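Long-range contacts in putative Nitroreductase (Anabaena variabilis ATCC 29413, PDB 3EO7), which binds flavin mononucleotide and is probably an FMN-dependent oxidoreductase of the nitroreductase family: residues P108-V113 / F170-W175; L121-Y126 / Y138-V143; F307-S312 / L406-F411; F375-I380 / H457-H462. All coordinates share one frame; numbering follows the deposited sequence.

Contact 1 of 4, residues P108-V113 / F170-W175; sequences PAEVYV and FYRSAW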
# COMPACT_ATOMS: atom_id res chain seq x y z
N PRO A 108 -4.08 4.66 9.85
CA PRO A 108 -5.49 4.77 9.45
C PRO A 108 -6.15 3.41 9.14
O PRO A 108 -7.36 3.26 9.33
CB PRO A 108 -5.43 5.65 8.18
CG PRO A 108 -4.04 5.38 7.62
CD PRO A 108 -3.18 5.29 8.87
N ALA A 109 -5.38 2.42 8.71
CA ALA A 109 -5.96 1.14 8.31
C ALA A 109 -6.42 0.28 9.48
O ALA A 109 -5.77 0.26 10.55
CB ALA A 109 -4.98 0.34 7.41
N GLU A 110 -7.56 -0.39 9.29
CA GLU A 110 -8.08 -1.38 10.22
C GLU A 110 -8.29 -2.65 9.42
O GLU A 110 -8.76 -2.61 8.28
CB GLU A 110 -9.44 -0.97 10.86
CG GLU A 110 -9.27 -0.08 12.03
CD GLU A 110 -8.67 -0.80 13.22
OE1 GLU A 110 -9.10 -1.94 13.58
OE2 GLU A 110 -7.79 -0.18 13.84
N VAL A 111 -7.95 -3.77 10.05
CA VAL A 111 -8.07 -5.08 9.45
C VAL A 111 -9.21 -5.84 10.08
O VAL A 111 -9.26 -6.02 11.31
CB VAL A 111 -6.75 -5.87 9.59
CG1 VAL A 111 -6.94 -7.36 9.13
CG2 VAL A 111 -5.61 -5.16 8.79
N TYR A 112 -10.10 -6.33 9.22
CA TYR A 112 -11.19 -7.19 9.62
C TYR A 112 -11.07 -8.54 8.95
O TYR A 112 -10.53 -8.64 7.86
CB TYR A 112 -12.53 -6.59 9.21
CG TYR A 112 -12.82 -5.29 9.89
CD1 TYR A 112 -12.33 -4.10 9.40
CD2 TYR A 112 -13.59 -5.26 11.04
CE1 TYR A 112 -12.56 -2.89 10.05
CE2 TYR A 112 -13.84 -4.07 11.71
CZ TYR A 112 -13.35 -2.89 11.20
OH TYR A 112 -13.61 -1.72 11.87
N VAL A 113 -11.58 -9.57 9.61
CA VAL A 113 -11.71 -10.88 9.00
C VAL A 113 -13.20 -11.22 8.96
O VAL A 113 -13.92 -11.09 9.99
CB VAL A 113 -10.95 -11.99 9.76
CG1 VAL A 113 -11.27 -13.36 9.18
CG2 VAL A 113 -9.43 -11.74 9.74
N PHE A 170 -10.68 7.58 8.96
CA PHE A 170 -10.16 8.80 8.34
C PHE A 170 -9.43 9.75 9.26
O PHE A 170 -8.34 10.23 8.92
CB PHE A 170 -11.29 9.56 7.65
CG PHE A 170 -12.12 8.70 6.73
CD1 PHE A 170 -11.54 8.02 5.64
CD2 PHE A 170 -13.47 8.58 6.94
CE1 PHE A 170 -12.32 7.24 4.81
CE2 PHE A 170 -14.24 7.78 6.10
CZ PHE A 170 -13.65 7.12 5.05
N TYR A 171 -10.03 10.01 10.42
CA TYR A 171 -9.46 10.99 11.33
C TYR A 171 -8.08 10.63 11.83
O TYR A 171 -7.32 11.51 12.23
CB TYR A 171 -10.40 11.28 12.47
CG TYR A 171 -9.98 12.47 13.31
CD1 TYR A 171 -10.01 13.75 12.75
CD2 TYR A 171 -9.57 12.32 14.61
CE1 TYR A 171 -9.64 14.85 13.48
CE2 TYR A 171 -9.20 13.43 15.35
CZ TYR A 171 -9.25 14.68 14.78
OH TYR A 171 -8.87 15.81 15.48
N ARG A 172 -7.76 9.33 11.88
CA ARG A 172 -6.45 8.92 12.35
C ARG A 172 -5.33 9.66 11.57
O ARG A 172 -4.32 10.07 12.17
CB ARG A 172 -6.28 7.41 12.25
CG ARG A 172 -7.11 6.64 13.26
CD ARG A 172 -6.76 5.17 13.12
NE ARG A 172 -7.61 4.37 13.97
CZ ARG A 172 -7.69 3.05 13.92
NH1 ARG A 172 -6.92 2.38 13.08
NH2 ARG A 172 -8.56 2.41 14.71
N SER A 173 -5.52 9.83 10.26
CA SER A 173 -4.55 10.54 9.42
C SER A 173 -4.92 12.01 9.28
O SER A 173 -4.05 12.87 9.34
CB SER A 173 -4.43 9.89 8.04
OG SER A 173 -3.86 8.61 8.15
N ALA A 174 -6.22 12.31 9.15
CA ALA A 174 -6.68 13.70 8.94
C ALA A 174 -6.31 14.61 10.11
O ALA A 174 -6.17 15.83 9.95
CB ALA A 174 -8.20 13.74 8.63
N TRP A 175 -6.23 14.03 11.30
CA TRP A 175 -5.82 14.76 12.50
C TRP A 175 -4.53 15.51 12.20
O TRP A 175 -4.37 16.66 12.60
CB TRP A 175 -5.69 13.80 13.69
CG TRP A 175 -5.00 14.42 14.87
CD1 TRP A 175 -5.54 15.26 15.77
CD2 TRP A 175 -3.62 14.29 15.21
NE1 TRP A 175 -4.58 15.67 16.68
CE2 TRP A 175 -3.39 15.08 16.36
CE3 TRP A 175 -2.56 13.57 14.68
CZ2 TRP A 175 -2.15 15.15 16.98
CZ3 TRP A 175 -1.32 13.65 15.29
CH2 TRP A 175 -1.13 14.42 16.42

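Contact 2 of 4, residues L121-Y126 / Y138-V143; sequences LSPGLY and YWESDV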
# COMPACT_ATOMS: atom_id res chain seq x y z
N LEU A 121 -13.71 -21.73 12.38
CA LEU A 121 -13.97 -20.28 12.49
C LEU A 121 -15.45 -19.95 12.29
O LEU A 121 -15.96 -19.94 11.17
CB LEU A 121 -13.12 -19.53 11.45
CG LEU A 121 -13.07 -18.01 11.53
CD1 LEU A 121 -12.39 -17.58 12.79
CD2 LEU A 121 -12.38 -17.39 10.29
N SER A 122 -16.12 -19.62 13.40
CA SER A 122 -17.55 -19.29 13.40
C SER A 122 -17.82 -18.21 12.38
O SER A 122 -16.94 -17.39 12.11
CB SER A 122 -18.00 -18.76 14.76
OG SER A 122 -17.81 -19.73 15.74
N PRO A 123 -19.03 -18.19 11.83
CA PRO A 123 -19.32 -17.15 10.84
C PRO A 123 -19.40 -15.78 11.44
O PRO A 123 -19.64 -15.62 12.65
CB PRO A 123 -20.72 -17.53 10.35
CG PRO A 123 -21.32 -18.32 11.42
CD PRO A 123 -20.19 -19.09 12.02
N GLY A 124 -19.24 -14.77 10.58
CA GLY A 124 -19.45 -13.41 11.00
C GLY A 124 -18.25 -12.51 10.87
O GLY A 124 -17.39 -12.72 10.00
N LEU A 125 -18.23 -11.51 11.75
CA LEU A 125 -17.27 -10.42 11.70
C LEU A 125 -16.28 -10.42 12.84
O LEU A 125 -16.64 -10.57 14.01
CB LEU A 125 -18.03 -9.08 11.71
CG LEU A 125 -19.18 -8.99 10.71
CD1 LEU A 125 -19.98 -7.67 10.99
CD2 LEU A 125 -18.68 -9.12 9.26
N TYR A 126 -15.03 -10.25 12.48
CA TYR A 126 -13.92 -10.19 13.43
C TYR A 126 -13.04 -8.95 13.17
O TYR A 126 -12.72 -8.64 12.02
CB TYR A 126 -13.01 -11.42 13.29
CG TYR A 126 -13.69 -12.76 13.49
CD1 TYR A 126 -14.49 -13.32 12.50
CD2 TYR A 126 -13.48 -13.49 14.65
CE1 TYR A 126 -15.08 -14.55 12.67
CE2 TYR A 126 -14.06 -14.73 14.82
CZ TYR A 126 -14.87 -15.25 13.84
OH TYR A 126 -15.44 -16.46 14.08
N TYR A 138 -17.12 -9.82 16.88
CA TYR A 138 -18.15 -8.91 17.33
C TYR A 138 -19.51 -9.12 16.73
O TYR A 138 -20.45 -8.45 17.15
CB TYR A 138 -17.71 -7.47 17.17
CG TYR A 138 -17.58 -6.94 15.77
CD1 TYR A 138 -16.38 -7.04 15.09
CD2 TYR A 138 -18.61 -6.22 15.18
CE1 TYR A 138 -16.23 -6.51 13.79
CE2 TYR A 138 -18.49 -5.69 13.88
CZ TYR A 138 -17.28 -5.84 13.19
OH TYR A 138 -17.10 -5.29 11.93
N TRP A 139 -19.63 -10.01 15.76
CA TRP A 139 -20.94 -10.28 15.15
C TRP A 139 -20.95 -11.69 14.65
O TRP A 139 -20.08 -12.08 13.90
CB TRP A 139 -21.23 -9.30 14.02
CG TRP A 139 -22.59 -9.48 13.45
CD1 TRP A 139 -22.92 -10.03 12.27
CD2 TRP A 139 -23.81 -9.14 14.09
NE1 TRP A 139 -24.28 -10.03 12.11
CE2 TRP A 139 -24.85 -9.48 13.22
CE3 TRP A 139 -24.13 -8.55 15.32
CZ2 TRP A 139 -26.19 -9.27 13.53
CZ3 TRP A 139 -25.46 -8.33 15.63
CH2 TRP A 139 -26.48 -8.69 14.74
N GLU A 140 -21.86 -12.51 15.19
CA GLU A 140 -21.98 -13.87 14.71
C GLU A 140 -23.30 -14.05 13.98
O GLU A 140 -24.37 -14.08 14.61
CB GLU A 140 -21.85 -14.91 15.83
CG GLU A 140 -21.90 -16.33 15.21
CD GLU A 140 -21.57 -17.44 16.18
OE1 GLU A 140 -21.08 -17.17 17.31
OE2 GLU A 140 -21.79 -18.61 15.77
N SER A 141 -23.23 -14.13 12.67
CA SER A 141 -24.36 -14.41 11.81
C SER A 141 -23.76 -14.74 10.45
O SER A 141 -22.58 -14.51 10.21
CB SER A 141 -25.33 -13.22 11.68
OG SER A 141 -24.83 -12.26 10.76
N ASP A 142 -24.55 -15.31 9.54
CA ASP A 142 -23.97 -15.63 8.23
C ASP A 142 -24.12 -14.42 7.32
O ASP A 142 -25.20 -14.12 6.82
CB ASP A 142 -24.57 -16.86 7.56
CG ASP A 142 -23.67 -17.39 6.46
OD1 ASP A 142 -22.48 -17.65 6.75
OD2 ASP A 142 -24.12 -17.55 5.31
N VAL A 143 -22.98 -13.79 7.08
CA VAL A 143 -22.87 -12.54 6.34
C VAL A 143 -22.27 -12.74 4.94
O VAL A 143 -22.16 -11.78 4.17
CB VAL A 143 -21.95 -11.54 7.09
CG1 VAL A 143 -22.51 -11.19 8.49
CG2 VAL A 143 -20.53 -12.08 7.19
O HOH W 1 -20.56 -21.03 15.77

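Contact 3 of 4, residues F307-S312 / L406-F411; sequences FCLKIS and LRQIRF. With PGR (R-1,2-propanediol), chain S; ACT (acetate ion), chain P.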
# COMPACT_ATOMS: atom_id res chain seq x y z
N PHE A 307 15.72 7.36 -28.25
CA PHE A 307 17.00 7.93 -28.53
C PHE A 307 17.77 8.29 -27.27
O PHE A 307 18.75 9.02 -27.35
CB PHE A 307 16.82 9.15 -29.41
CG PHE A 307 16.04 8.86 -30.65
CD1 PHE A 307 16.46 7.86 -31.51
CD2 PHE A 307 14.86 9.52 -30.92
CE1 PHE A 307 15.73 7.55 -32.65
CE2 PHE A 307 14.14 9.25 -32.06
CZ PHE A 307 14.57 8.25 -32.92
N CYS A 308 17.34 7.75 -26.14
CA CYS A 308 17.99 7.93 -24.85
C CYS A 308 18.82 6.69 -24.50
O CYS A 308 18.51 5.59 -24.91
CB CYS A 308 16.96 8.14 -23.74
SG CYS A 308 16.14 9.74 -23.80
N LEU A 309 19.87 6.92 -23.73
CA LEU A 309 20.71 5.84 -23.24
C LEU A 309 19.92 4.83 -22.44
O LEU A 309 19.19 5.18 -21.53
CB LEU A 309 21.84 6.38 -22.37
CG LEU A 309 22.77 5.34 -21.72
CD1 LEU A 309 23.52 4.53 -22.77
CD2 LEU A 309 23.71 6.09 -20.74
N LYS A 310 20.03 3.56 -22.81
CA LYS A 310 19.35 2.50 -22.07
C LYS A 310 20.35 1.50 -21.49
O LYS A 310 21.36 1.16 -22.12
CB LYS A 310 18.24 1.84 -22.89
CG LYS A 310 18.65 1.15 -24.16
CD LYS A 310 17.42 0.65 -24.97
CE LYS A 310 16.35 1.73 -24.97
NZ LYS A 310 15.17 1.51 -25.77
N ILE A 311 20.02 1.05 -20.28
CA ILE A 311 20.86 0.20 -19.45
C ILE A 311 19.96 -0.94 -18.94
O ILE A 311 18.89 -0.68 -18.39
CB ILE A 311 21.43 0.95 -18.20
CG1 ILE A 311 22.21 2.23 -18.55
CG2 ILE A 311 22.34 0.04 -17.39
CD1 ILE A 311 21.42 3.52 -18.44
N SER A 312 20.39 -2.18 -19.14
CA SER A 312 19.58 -3.30 -18.66
C SER A 312 19.60 -3.36 -17.13
O SER A 312 20.60 -3.10 -16.50
CB SER A 312 20.11 -4.63 -19.18
OG SER A 312 19.29 -5.70 -18.74
N LEU A 406 16.59 0.87 -17.68
CA LEU A 406 16.60 2.25 -17.24
C LEU A 406 16.91 3.04 -18.51
O LEU A 406 17.77 2.65 -19.30
CB LEU A 406 17.67 2.54 -16.20
CG LEU A 406 17.48 1.89 -14.84
CD1 LEU A 406 18.74 1.98 -13.96
CD2 LEU A 406 16.25 2.50 -14.16
N ARG A 407 16.16 4.11 -18.74
CA ARG A 407 16.39 4.98 -19.91
C ARG A 407 16.71 6.37 -19.35
O ARG A 407 15.90 6.93 -18.62
CB ARG A 407 15.15 4.97 -20.80
CG ARG A 407 14.83 3.53 -21.23
CD ARG A 407 13.61 3.38 -22.06
NE ARG A 407 13.42 1.97 -22.42
CZ ARG A 407 12.28 1.42 -22.83
NH1 ARG A 407 11.17 2.13 -22.90
NH2 ARG A 407 12.25 0.13 -23.15
N GLN A 408 17.93 6.86 -19.60
CA GLN A 408 18.40 8.14 -19.02
C GLN A 408 17.72 9.31 -19.71
O GLN A 408 17.82 9.47 -20.92
CB GLN A 408 19.90 8.29 -19.15
CG GLN A 408 20.50 9.44 -18.36
CD GLN A 408 21.97 9.57 -18.60
OE1 GLN A 408 22.39 10.13 -19.62
NE2 GLN A 408 22.77 9.07 -17.66
N ILE A 409 17.01 10.10 -18.92
CA ILE A 409 16.29 11.26 -19.44
C ILE A 409 16.92 12.58 -18.99
O ILE A 409 16.65 13.60 -19.59
CB ILE A 409 14.79 11.20 -19.21
CG1 ILE A 409 14.43 11.26 -17.73
CG2 ILE A 409 14.20 9.94 -19.95
CD1 ILE A 409 12.88 11.27 -17.49
N ARG A 410 17.75 12.56 -17.94
CA ARG A 410 18.51 13.73 -17.53
C ARG A 410 19.84 13.26 -16.91
O ARG A 410 19.89 12.21 -16.25
CB ARG A 410 17.80 14.62 -16.52
CG ARG A 410 16.54 15.32 -16.97
CD ARG A 410 16.74 16.37 -18.05
NE ARG A 410 15.47 17.06 -18.34
CZ ARG A 410 14.51 16.57 -19.14
NH1 ARG A 410 14.65 15.41 -19.77
NH2 ARG A 410 13.41 17.27 -19.32
N PHE A 411 20.86 14.09 -17.09
CA PHE A 411 22.19 13.87 -16.57
C PHE A 411 22.51 15.06 -15.67
O PHE A 411 22.75 16.17 -16.15
CB PHE A 411 23.20 13.73 -17.70
CG PHE A 411 24.62 13.65 -17.24
CD1 PHE A 411 25.03 12.59 -16.44
CD2 PHE A 411 25.55 14.65 -17.55
CE1 PHE A 411 26.30 12.51 -16.00
CE2 PHE A 411 26.84 14.56 -17.11
CZ PHE A 411 27.22 13.49 -16.35
C1 PGR S . 20.07 10.80 -23.28
C2 PGR S . 20.69 11.91 -22.43
C3 PGR S . 19.70 12.38 -21.35
O1 PGR S . 19.92 9.57 -22.56
O2 PGR S . 21.98 11.59 -21.86
C ACT P . 10.74 15.33 -21.01
O ACT P . 11.50 14.34 -20.75
OXT ACT P . 11.24 16.49 -21.11
CH3 ACT P . 9.25 15.22 -21.17

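Contact 4 of 4, residues F375-I380 / H457-H462; sequences FDLNLI and HMDAGH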
# COMPACT_ATOMS: atom_id res chain seq x y z
N PHE A 375 -4.46 -3.33 -8.32
CA PHE A 375 -5.67 -2.79 -8.93
C PHE A 375 -5.42 -2.58 -10.41
O PHE A 375 -6.11 -3.18 -11.26
CB PHE A 375 -6.13 -1.52 -8.21
CG PHE A 375 -6.50 -1.77 -6.80
CD1 PHE A 375 -7.66 -2.48 -6.51
CD2 PHE A 375 -5.73 -1.31 -5.74
CE1 PHE A 375 -8.01 -2.75 -5.20
CE2 PHE A 375 -6.07 -1.59 -4.44
CZ PHE A 375 -7.23 -2.29 -4.17
N ASP A 376 -4.41 -1.78 -10.76
CA ASP A 376 -4.00 -1.66 -12.16
C ASP A 376 -2.65 -1.01 -12.30
O ASP A 376 -2.54 0.21 -12.40
CB ASP A 376 -5.06 -0.92 -13.00
CG ASP A 376 -4.81 -1.08 -14.50
OD1 ASP A 376 -3.73 -1.56 -14.87
OD2 ASP A 376 -5.69 -0.74 -15.30
N LEU A 377 -1.60 -1.82 -12.34
CA LEU A 377 -0.23 -1.30 -12.52
C LEU A 377 0.03 -0.65 -13.85
O LEU A 377 0.97 0.15 -13.99
CB LEU A 377 0.79 -2.38 -12.24
CG LEU A 377 1.04 -2.73 -10.79
CD1 LEU A 377 2.23 -3.67 -10.71
CD2 LEU A 377 1.30 -1.46 -9.97
N ASN A 378 -0.83 -0.93 -14.83
CA ASN A 378 -0.67 -0.27 -16.10
C ASN A 378 -0.83 1.25 -16.02
O ASN A 378 -0.45 1.95 -16.93
CB ASN A 378 -1.63 -0.81 -17.12
CG ASN A 378 -1.33 -2.25 -17.49
OD1 ASN A 378 -0.16 -2.62 -17.69
ND2 ASN A 378 -2.37 -3.06 -17.57
N LEU A 379 -1.39 1.75 -14.91
CA LEU A 379 -1.62 3.16 -14.72
C LEU A 379 -0.44 3.89 -14.03
O LEU A 379 -0.48 5.10 -13.88
CB LEU A 379 -2.88 3.37 -13.90
CG LEU A 379 -4.16 2.70 -14.42
CD1 LEU A 379 -5.33 3.00 -13.49
CD2 LEU A 379 -4.45 3.17 -15.85
N ILE A 380 0.54 3.13 -13.57
CA ILE A 380 1.63 3.69 -12.78
C ILE A 380 2.95 3.60 -13.54
O ILE A 380 3.28 2.56 -14.12
CB ILE A 380 1.73 2.96 -11.44
CG1 ILE A 380 0.52 3.34 -10.55
CG2 ILE A 380 3.06 3.30 -10.70
CD1 ILE A 380 0.36 2.46 -9.48
N HIS A 457 -3.00 5.03 -5.45
CA HIS A 457 -2.24 5.24 -4.23
C HIS A 457 -2.04 3.90 -3.52
O HIS A 457 -0.94 3.63 -3.04
CB HIS A 457 -2.92 6.30 -3.35
CG HIS A 457 -2.68 7.69 -3.83
ND1 HIS A 457 -3.39 8.26 -4.88
CD2 HIS A 457 -1.78 8.63 -3.45
CE1 HIS A 457 -2.94 9.48 -5.09
NE2 HIS A 457 -1.96 9.73 -4.25
N MSE A 458 -3.07 3.04 -3.52
CA MSE A 458 -2.89 1.70 -2.93
C MSE A 458 -1.83 0.90 -3.72
O MSE A 458 -0.98 0.24 -3.13
CB MSE A 458 -4.19 0.95 -2.81
CG MSE A 458 -5.05 1.51 -1.67
SE MSE A 458 -6.65 0.44 -1.35
CE MSE A 458 -7.71 0.97 -2.85
N ASP A 459 -1.87 0.96 -5.04
CA ASP A 459 -0.87 0.24 -5.83
C ASP A 459 0.55 0.76 -5.58
O ASP A 459 1.48 -0.04 -5.47
CB ASP A 459 -1.19 0.29 -7.32
CG ASP A 459 -2.28 -0.70 -7.74
OD1 ASP A 459 -2.64 -1.62 -6.93
OD2 ASP A 459 -2.78 -0.53 -8.90
N ALA A 460 0.72 2.08 -5.49
CA ALA A 460 2.02 2.67 -5.21
C ALA A 460 2.54 2.25 -3.85
O ALA A 460 3.74 1.92 -3.70
CB ALA A 460 1.96 4.21 -5.33
N GLY A 461 1.67 2.22 -2.84
CA GLY A 461 2.07 1.74 -1.51
C GLY A 461 2.44 0.27 -1.52
O GLY A 461 3.35 -0.15 -0.80
N HIS A 462 1.75 -0.53 -2.32
CA HIS A 462 2.02 -1.96 -2.46
C HIS A 462 3.44 -2.14 -3.07
O HIS A 462 4.28 -2.85 -2.52
CB HIS A 462 0.90 -2.60 -3.28
CG HIS A 462 1.00 -4.09 -3.48
ND1 HIS A 462 -0.05 -4.82 -4.00
CD2 HIS A 462 2.00 -4.99 -3.24
CE1 HIS A 462 0.30 -6.09 -4.10
NE2 HIS A 462 1.53 -6.23 -3.64
O HOH W 2 -3.66 1.74 -10.11

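Contact 1 of 4, residues P108-V113 / F170-W175
A buried salt bridge joins a strand to a helix here, in the first nitroreductase-like part of the chain. Strand 109-115 pairs with strand 162-169 in an antiparallel sheet, and helix 170-177 follows the second strand directly, so that Arg172 reaches back along the start of strand 109-115. With CG anti to its carbonyl carbon, Arg172 runs extended to NE and presents NH1 and NH2 end-on to a single oxygen, Glu110 OE2. Arg172 NH1 meets Glu110 OE2 at 2.8 Å on the anti lone pair of that oxygen. Both bonds are bent (142° and 144°), since two nitrogens converge on one atom; the planes stand 84° apart, and NH2 arrives from above the carboxylate. The other oxygen, OE1, is held by Asn127, and Arg172 NH1 also bonds Tyr107 O, which fixes both groups. A leucine in place of Arg172 would remove both bonds to Glu110 and the one to Tyr107 O, and would probably leave the buried carboxylate poorly compensated. Pro108, which also touches the FMN-binding Ser102, packs against the next residue of the helix: CB, CG and CD of its ring all border one hydroxyl, and Pro108 CG approaches Ser173 OG to 3.3 Å.

Contact 2 of 4, residues L121-Y126 / Y138-V143
Leu125 lays its CB over one face of the Tyr138 ring, off centre toward the rim, in a CH-pi contact with Leu125 CB 3.9 Å from the ring centroid. Tyr138 CG sits between its own backbone N and carbonyl carbon (chi1 69°), the crowded position, and this turns the ring across the leucine; its OH is hydrogen-bonded to Leu222 O. Against the next residue of the same strand, Leu125 and Trp139 run side by side in the same direction, with Leu125 CD1 3.7 Å from Trp139 CB. Leu125 CD2 meets Val143 CG2 more loosely.

These side chains belong to a beta hairpin of strands 124-129 and 134-139, where Tyr138 and Trp139 both oppose Leu125 in a classic beta bulge. Leu125 N donates to Trp139 O at 2.9 Å, nearly straight and in the carbonyl plane, whereas the return bond from Tyr138 N to Leu125 O is weak. Next to the bulge the chains come close: Gly124 CA makes a CA-H...O contact of 3.3 Å with Trp139 O. A CB on Gly124 would run into that oxygen, and at these backbone angles (phi 120°, psi -151°) it would also press on the carbonyl oxygen of Pro123, so glycine is needed. Further out, the extended side chain of Glu140 passes Pro123, its CG 3.5 Å from Pro123 O, and a water donates to Glu140 OE2 while also bonding Ser122 OG.

At this open end of the hairpin the polar link between Ser122 and Glu140 therefore runs through water at the rim, while the Leu125 side is closed by apolar overlap.

Contact 3 of 4, residues F307-S312 / L406-F411
Three backbone hydrogen bonds, all in the planes of their carbonyls, join these segments as an antiparallel beta pair at one edge of the mixed sheet in the second nitroreductase-like part of the chain. Ile311 and Leu406 exchange two of them as a hydrogen-bonded pair: Ile311 N donates to Leu406 O at 2.9 Å, and Leu406 N to Ile311 O. In the third, Gln408 N donates to Leu309 O at 162°. The non-hydrogen-bonded pair between them, Lys310 with Arg407, brings the CA atoms to 4.4 Å, and each makes a CA-H...O contact with a carbonyl opposite.

On that face Lys310 and Arg407 lie side by side, pointing the same way. Lys310 is bent at chi3 (43°), which places NZ over one face of the guanidinium, 3.8 Å from Arg407 NE. Two positive groups so close would tend to repel, but Glu405 forms a salt bridge with Arg407 and a long, weak ion pair with Lys310, and probably eases the repulsion. On the other face Ile311 and Leu406 are only loosely apposed across the strands, and both rest on Tyr397 and Phe347.

At Leu309 a propanediol, probably from the crystallisation liquor, extends the link between the segments: its O1 accepts from Leu309 N and donates to Gln408 O, while O2 donates to Gln408 OE1. Gln408 extends beyond CG to bring OE1 there, and its NE2 is bonded to Glu393 and Tyr397. Beside this bridge, Cys308 CB lies 3.2 Å from Gln408 O.

Contact 4 of 4, residues F375-I380 / H457-H462
Asp459 points from its helix straight at the backbone of the facing loop, its carboxylate set to receive two successive N-H groups. Each oxygen takes one through its syn lone pair: Phe375 N lies 2.9 Å from Asp459 OD1 and Asp376 N 2.8 Å from Asp459 OD2, both bonds close to straight. A water donates to Asp459 OD2 and also to Asp376 O, giving OD2 a second donor. The Phe375 ring crosses the aspartate obliquely, its plane 27° from that of the carboxylate, with Phe375 CD2 3.3 Å from Asp459 OD1.

Farther along the ring comes Met458, a selenomethionine. Its chain bends at chi3 (-74°), which brings the methyl to the CE2 and CZ end of the ring, with Phe375 CE2 3.4 Å from Met458 CE. Met458 SE lies obliquely, 4.8 Å from the centroid of the Phe375 ring, in a Met-aromatic contact. Tyr455 stacks with the same ring, and Leu193 of helix 181-202 also touches it.

The loop contains a short 3-10 turn, opened by an Asx turn in which Asp376 OD1 accepts from Asn378 N. The contact ties this loop, which leads into strand 381-390, to helix 452-473, where the side chain of Ala460 lies about 9 Å from the bound FMN. An alanine in place of Asp459 would lose both hydrogen bonds to the loop and would probably loosen its seat on the helix. Asp459 CB is met by two branched side chains from the loop, Leu377 CD2 and, more closely, Ile380 CD1 at 3.4 Å.

Contacts 1 and 2 share one antiparallel beta-sheet in the N-terminal half of the chain: strands 109-115 and 124-129 are neighbours in it, and contact 2 is nested along the chain within the loop closed by contact 1. Their centres are 22 Å apart, and they touch where Val113 N meets Tyr126 O. Contacts 3 and 4 come later and cross, their segments alternating; their centres lie 24 Å apart. Contact 4 is near the middle of the chain, with helix 181-202 packing on both it and contact 1. Contacts 2 and 3 lie far out on opposite sides, 54 Å between centres. The side chains of Pro108 (contact 1) and Ala460 (contact 4) lie about 8 and 9 Å from the FMN, whereas contacts 2 and 3 are remote from its site.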